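Local coordinates for protein esterase D (Lactobacillus rhamnosus, PDB 3DKR) that probably hydrolyses carboxylic esters, as an esterase of the alpha/beta-hydrolase fold, at residues 121-126 with 186-191; 201-206 with 218-223. All coordinates share one frame; numbering follows the deposited sequence.

In the fold
Both contacts belong to the C-terminal half of the parallel part of the alpha/beta-hydrolase sheet, their centres about 8 Å apart. Contact 1 pairs strand 119-122 with strand 187-192; contact 2 sets helix 202-209 against strand 216-221, the next strand of the sheet and its outermost on this side. The two are joined by probable hydrogen bonds, Ile-189 O to His-219 N at 2.7 Å and Gln-191 O to Tyr-221 N at 2.9 Å. Contact 1 reaches the predicted triad: the side chains of Gln-191 and Asp-195 come within about 3 Å, as do those of Ser-124 and His-226. Contact 2 stands farther back, the Trp-220 side chain about 7 Å from that of Asp-195.

Contact 1 (121-126 with 186-191); sequences GVFSSP and PTFIGQ
Val-122 and Gly-190 are joined in the parallel pairing of strands 119-122 and 187-192, inside the alpha/beta-hydrolase sheet, where 187-192 lies next to the outermost strand, 216-221. Two backbone bonds define the register: Val-122 N gives to Phe-188 O at 2.9 Å, and Val-122 O accepts from Gly-190 N at the same length. The backbones are close at Gly-121, whose CA lies 3.1 Å from Phe-188 O in a CA-H...O contact. The apolar contacts are looser. Val-122 and Ile-189 run alongside each other in the same direction, their CG2 methyls 4.1 Å apart, with Leu-206 of helix 202-209 touching both. On the Phe-188 side of the sheet, the Phe-123 side chain runs roughly perpendicular to that of Phe-188, with CE2 of Phe-188 at the edge of the Phe-123 ring; helix 234-246 packs on both. All ten touching residues are buried; the partly exposed segment ends, Pro-126 and Pro-186, stay clear of the opposite segment.

Past the strand pairing, Gln-191 carries the contact into the active-site region. Its chain bends at chi2 (58°), and NE2 bonds to Asp-195 of the predicted charge relay, while Ser-125 O bonds to the predicted nucleophile, Ser-101. The amide oxygen has two donors: Ser-125 N approaches OE1 in the carbonyl plane at 2.8 Å, and Ser-125 OG sits above that plane, 2.7 Å from OE1.

Contact 2 (201-206 with 218-223); sequences RLAYQL and FHWYDD
Tyr-204 reaches from helix 202-209 to Phe-218 and Trp-220 of strand 216-221, forming a three-ring aromatic cluster in the beta-alpha-beta unit that runs from strand 187-192 through this helix to the outermost strand. The short helix and strand segments run nearly antiparallel, with their axes 10.3 Å apart, a gap bridged by side chains without any hydrogen bond between the segments.

Phe-218 and Trp-220 share the same first torsion. CG is anti to the backbone N in both (chi1 -173° in Phe-218), and both CB atoms point toward the helix. Tyr-204 differs: its CG is anti to its own carbonyl carbon, and although its CB does not face the strand, the ring reaches back to it. The tyrosine side chain runs roughly perpendicular to both strand side chains in their long directions, yet the ring planes are close to parallel, inclined by 27° to Phe-218 and by 22° to the six-membered ring of Trp-220. Centroid separations of 5.0 Å between the Tyr-204 and Phe-218 rings and 5.2 Å between Tyr-204 and that indole ring show that both pairs are offset with little overlap. Phe-218 CZ lies over one face of the phenol, 3.5 Å from Tyr-204 CE1; on the tryptophan side, Tyr-204 CE2 meets CZ3 of Trp-220 at 3.6 Å.

Ala-203, itself buried, packs beside the rings. Its CB points toward the strand and lies 3.8 Å from Phe-218 CE1, and it also meets the edge of the Trp-220 indole. Arg-207, farther along the helix, adds a cation-pi interaction to Phe-218. At the end of the tyrosine, OH lies over one face of the indole, displaced toward the rim and 3.6 Å from Trp-220 CE3.

Contact 1 (121-126 with 186-191)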
loop_
_atom_site.group_PDB
_atom_site.type_symbol
_atom_site.label_atom_id
_atom_site.label_comp_id
_atom_site.label_asym_id
_atom_site.label_seq_id
_atom_site.Cartn_x
_atom_site.Cartn_y
_atom_site.Cartn_z
ATOM N N GLY A 121 2.930 8.781 -0.372
ATOM C CA GLY A 121 3.422 8.238 0.885
ATOM C C GLY A 121 2.801 6.907 1.253
ATOM O O GLY A 121 2.333 6.163 0.387
ATOM N N VAL A 122 2.812 6.612 2.545
ATOM C CA VAL A 122 2.460 5.298 3.033
ATOM C C VAL A 122 1.482 5.372 4.196
ATOM O O VAL A 122 1.470 6.337 4.964
ATOM C CB VAL A 122 3.704 4.498 3.455
ATOM C CG1 VAL A 122 4.766 4.506 2.325
ATOM C CG2 VAL A 122 4.291 5.054 4.751
ATOM N N PHE A 123 0.674 4.330 4.302
ATOM C CA PHE A 123 -0.229 4.152 5.416
ATOM C C PHE A 123 0.254 3.052 6.363
ATOM O O PHE A 123 -0.455 2.730 7.333
ATOM C CB PHE A 123 -1.630 3.785 4.928
ATOM C CG PHE A 123 -2.236 4.760 3.948
ATOM C CD1 PHE A 123 -1.930 6.121 3.991
ATOM C CD2 PHE A 123 -3.159 4.316 3.020
ATOM C CE1 PHE A 123 -2.528 7.001 3.096
ATOM C CE2 PHE A 123 -3.761 5.190 2.148
ATOM C CZ PHE A 123 -3.444 6.526 2.181
ATOM N N SER A 124 1.412 2.468 6.064
ATOM C CA SER A 124 2.143 1.604 7.008
ATOM C C SER A 124 3.583 1.444 6.541
ATOM O O SER A 124 3.919 1.762 5.388
ATOM C CB SER A 124 1.476 0.232 7.155
ATOM O OG SER A 124 1.909 -0.403 8.356
ATOM N N SER A 125 4.440 1.004 7.457
ATOM C CA SER A 125 5.868 0.835 7.152
ATOM C C SER A 125 6.116 -0.219 6.090
ATOM O O SER A 125 5.311 -1.125 5.903
ATOM C CB SER A 125 6.603 0.457 8.424
ATOM O OG SER A 125 6.596 1.546 9.323
ATOM N N PRO A 126 7.243 -0.105 5.375
ATOM C CA PRO A 126 7.528 -1.100 4.354
ATOM C C PRO A 126 7.823 -2.473 4.935
ATOM O O PRO A 126 8.075 -2.610 6.134
ATOM C CB PRO A 126 8.771 -0.527 3.650
ATOM C CG PRO A 126 9.416 0.347 4.660
ATOM C CD PRO A 126 8.305 0.915 5.477
ATOM N N PRO A 186 6.728 16.270 -1.249
ATOM C CA PRO A 186 6.112 16.079 0.048
ATOM C C PRO A 186 5.720 14.606 0.235
ATOM O O PRO A 186 5.174 13.993 -0.693
ATOM C CB PRO A 186 4.862 16.966 -0.023
ATOM C CG PRO A 186 5.208 18.004 -1.029
ATOM C CD PRO A 186 6.086 17.359 -2.013
ATOM N N THR A 187 6.018 14.063 1.409
ATOM C CA THR A 187 5.731 12.653 1.719
ATOM C C THR A 187 4.905 12.522 2.990
ATOM O O THR A 187 5.211 13.127 4.019
ATOM C CB THR A 187 7.027 11.864 1.864
ATOM O OG1 THR A 187 7.810 12.021 0.679
ATOM C CG2 THR A 187 6.751 10.377 2.113
ATOM N N PHE A 188 3.866 11.697 2.897
ATOM C CA PHE A 188 2.970 11.379 3.997
ATOM C C PHE A 188 3.373 10.041 4.591
ATOM O O PHE A 188 3.621 9.081 3.864
ATOM C CB PHE A 188 1.525 11.287 3.485
ATOM C CG PHE A 188 0.517 11.018 4.557
ATOM C CD1 PHE A 188 -0.108 12.069 5.221
ATOM C CD2 PHE A 188 0.217 9.722 4.947
ATOM C CE1 PHE A 188 -1.036 11.828 6.236
ATOM C CE2 PHE A 188 -0.713 9.480 5.947
ATOM C CZ PHE A 188 -1.328 10.538 6.605
ATOM N N ILE A 189 3.424 9.982 5.917
ATOM C CA ILE A 189 3.692 8.719 6.623
ATOM C C ILE A 189 2.668 8.501 7.716
ATOM O O ILE A 189 2.566 9.305 8.648
ATOM C CB ILE A 189 5.095 8.678 7.256
ATOM C CG1 ILE A 189 6.167 8.878 6.187
ATOM C CG2 ILE A 189 5.279 7.342 8.004
ATOM C CD1 ILE A 189 7.622 8.972 6.714
ATOM N N GLY A 190 1.879 7.435 7.587
ATOM C CA GLY A 190 0.971 7.011 8.629
ATOM C C GLY A 190 1.329 5.617 9.101
ATOM O O GLY A 190 1.690 4.757 8.294
ATOM N N GLN A 191 1.237 5.385 10.407
ATOM C CA GLN A 191 1.631 4.107 10.988
ATOM C C GLN A 191 0.761 3.764 12.195
ATOM O O GLN A 191 0.618 4.577 13.107
ATOM C CB GLN A 191 3.090 4.178 11.418
ATOM C CG GLN A 191 3.609 2.942 12.120
ATOM C CD GLN A 191 3.471 1.702 11.292
ATOM O OE1 GLN A 191 4.043 1.614 10.200
ATOM N NE2 GLN A 191 2.756 0.706 11.821
#

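Contact 2 (201-206 with 218-223)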
loop_
_atom_site.group_PDB
_atom_site.type_symbol
_atom_site.label_atom_id
_atom_site.label_comp_id
_atom_site.label_asym_id
_atom_site.label_seq_id
_atom_site.Cartn_x
_atom_site.Cartn_y
_atom_site.Cartn_z
ATOM N N ARG A 201 8.340 0.947 14.255
ATOM C CA ARG A 201 9.533 1.776 14.370
ATOM C C ARG A 201 10.131 2.111 13.002
ATOM O O ARG A 201 10.855 3.109 12.850
ATOM C CB ARG A 201 10.575 1.088 15.252
ATOM C CG ARG A 201 10.215 1.159 16.705
ATOM C CD ARG A 201 11.148 0.348 17.586
ATOM N NE ARG A 201 11.112 -1.064 17.260
ATOM C CZ ARG A 201 11.802 -1.988 17.920
ATOM N NH1 ARG A 201 12.569 -1.637 18.949
ATOM N NH2 ARG A 201 11.725 -3.262 17.561
ATOM N N LEU A 202 9.857 1.271 12.001
ATOM C CA LEU A 202 10.332 1.545 10.639
ATOM C C LEU A 202 9.828 2.881 10.093
ATOM O O LEU A 202 10.470 3.487 9.232
ATOM C CB LEU A 202 9.925 0.423 9.678
ATOM C CG LEU A 202 10.836 -0.787 9.612
ATOM C CD1 LEU A 202 11.243 -1.262 10.993
ATOM C CD2 LEU A 202 10.110 -1.901 8.814
ATOM N N ALA A 203 8.678 3.335 10.579
ATOM C CA ALA A 203 8.116 4.592 10.103
ATOM C C ALA A 203 9.074 5.753 10.397
ATOM O O ALA A 203 9.219 6.668 9.588
ATOM C CB ALA A 203 6.755 4.832 10.746
ATOM N N TYR A 204 9.703 5.719 11.570
ATOM C CA TYR A 204 10.675 6.741 11.945
ATOM C C TYR A 204 11.926 6.673 11.089
ATOM O O TYR A 204 12.492 7.701 10.705
ATOM C CB TYR A 204 11.054 6.597 13.413
ATOM C CG TYR A 204 9.888 6.727 14.357
ATOM C CD1 TYR A 204 9.313 7.964 14.602
ATOM C CD2 TYR A 204 9.352 5.625 14.994
ATOM C CE1 TYR A 204 8.239 8.105 15.479
ATOM C CE2 TYR A 204 8.282 5.742 15.856
ATOM C CZ TYR A 204 7.728 6.989 16.108
ATOM O OH TYR A 204 6.670 7.144 16.970
ATOM N N GLN A 205 12.356 5.459 10.749
ATOM C CA GLN A 205 13.499 5.320 9.850
ATOM C C GLN A 205 13.187 5.861 8.446
ATOM O O GLN A 205 14.039 6.481 7.795
ATOM C CB GLN A 205 13.957 3.859 9.766
ATOM C CG GLN A 205 14.664 3.326 11.005
ATOM C CD GLN A 205 15.630 2.175 10.667
ATOM O OE1 GLN A 205 15.425 1.432 9.698
ATOM N NE2 GLN A 205 16.706 2.055 11.439
ATOM N N LEU A 206 11.964 5.622 7.980
ATOM C CA LEU A 206 11.538 6.136 6.689
ATOM C C LEU A 206 11.569 7.666 6.735
ATOM O O LEU A 206 12.190 8.299 5.890
ATOM C CB LEU A 206 10.143 5.604 6.337
ATOM C CG LEU A 206 9.454 6.176 5.104
ATOM C CD1 LEU A 206 10.315 5.983 3.860
ATOM C CD2 LEU A 206 8.049 5.540 4.961
ATOM N N PHE A 218 3.988 13.371 9.222
ATOM C CA PHE A 218 4.063 12.112 9.971
ATOM C C PHE A 218 2.913 11.955 10.965
ATOM O O PHE A 218 2.668 12.844 11.799
ATOM C CB PHE A 218 5.405 12.053 10.711
ATOM C CG PHE A 218 5.690 10.724 11.400
ATOM C CD1 PHE A 218 6.501 9.784 10.782
ATOM C CD2 PHE A 218 5.195 10.436 12.661
ATOM C CE1 PHE A 218 6.786 8.585 11.397
ATOM C CE2 PHE A 218 5.467 9.220 13.287
ATOM C CZ PHE A 218 6.270 8.292 12.648
ATOM N N HIS A 219 2.238 10.810 10.909
ATOM C CA HIS A 219 1.083 10.539 11.764
ATOM C C HIS A 219 1.127 9.151 12.371
ATOM O O HIS A 219 1.337 8.170 11.658
ATOM C CB HIS A 219 -0.198 10.708 10.970
ATOM C CG HIS A 219 -0.399 12.103 10.499
ATOM N ND1 HIS A 219 -1.019 13.058 11.277
ATOM C CD2 HIS A 219 -0.024 12.725 9.357
ATOM C CE1 HIS A 219 -1.029 14.206 10.624
ATOM N NE2 HIS A 219 -0.436 14.031 9.456
ATOM N N TRP A 220 0.954 9.101 13.696
ATOM C CA TRP A 220 0.923 7.862 14.478
ATOM C C TRP A 220 -0.510 7.625 14.930
ATOM O O TRP A 220 -1.136 8.551 15.467
ATOM C CB TRP A 220 1.838 8.000 15.703
ATOM C CG TRP A 220 2.196 6.693 16.341
ATOM C CD1 TRP A 220 1.639 6.130 17.451
ATOM C CD2 TRP A 220 3.212 5.794 15.899
ATOM N NE1 TRP A 220 2.236 4.908 17.716
ATOM C CE2 TRP A 220 3.203 4.680 16.771
ATOM C CE3 TRP A 220 4.103 5.804 14.833
ATOM C CZ2 TRP A 220 4.089 3.606 16.617
ATOM C CZ3 TRP A 220 4.975 4.752 14.684
ATOM C CH2 TRP A 220 4.967 3.669 15.563
ATOM N N TYR A 221 -1.030 6.410 14.717
ATOM C CA TYR A 221 -2.428 6.071 15.026
ATOM C C TYR A 221 -2.397 5.169 16.252
ATOM O O TYR A 221 -2.334 3.949 16.157
ATOM C CB TYR A 221 -3.131 5.479 13.782
ATOM C CG TYR A 221 -3.167 6.539 12.705
ATOM C CD1 TYR A 221 -4.134 7.542 12.714
ATOM C CD2 TYR A 221 -2.179 6.587 11.729
ATOM C CE1 TYR A 221 -4.122 8.563 11.755
ATOM C CE2 TYR A 221 -2.154 7.590 10.767
ATOM C CZ TYR A 221 -3.114 8.586 10.798
ATOM O OH TYR A 221 -3.070 9.566 9.836
ATOM N N ASP A 222 -2.485 5.817 17.411
ATOM C CA ASP A 222 -2.092 5.247 18.708
ATOM C C ASP A 222 -2.493 3.804 18.996
ATOM O O ASP A 222 -1.650 2.944 19.278
ATOM C CB ASP A 222 -2.555 6.157 19.870
ATOM C CG ASP A 222 -4.007 6.642 19.740
ATOM O OD1 ASP A 222 -4.808 6.079 18.949
ATOM O OD2 ASP A 222 -4.350 7.609 20.459
ATOM N N ASP A 223 -3.796 3.549 18.982
ATOM C CA ASP A 223 -4.301 2.242 19.451
ATOM C C ASP A 223 -4.691 1.282 18.335
ATOM O O ASP A 223 -5.240 0.206 18.586
ATOM C CB ASP A 223 -5.492 2.439 20.395
#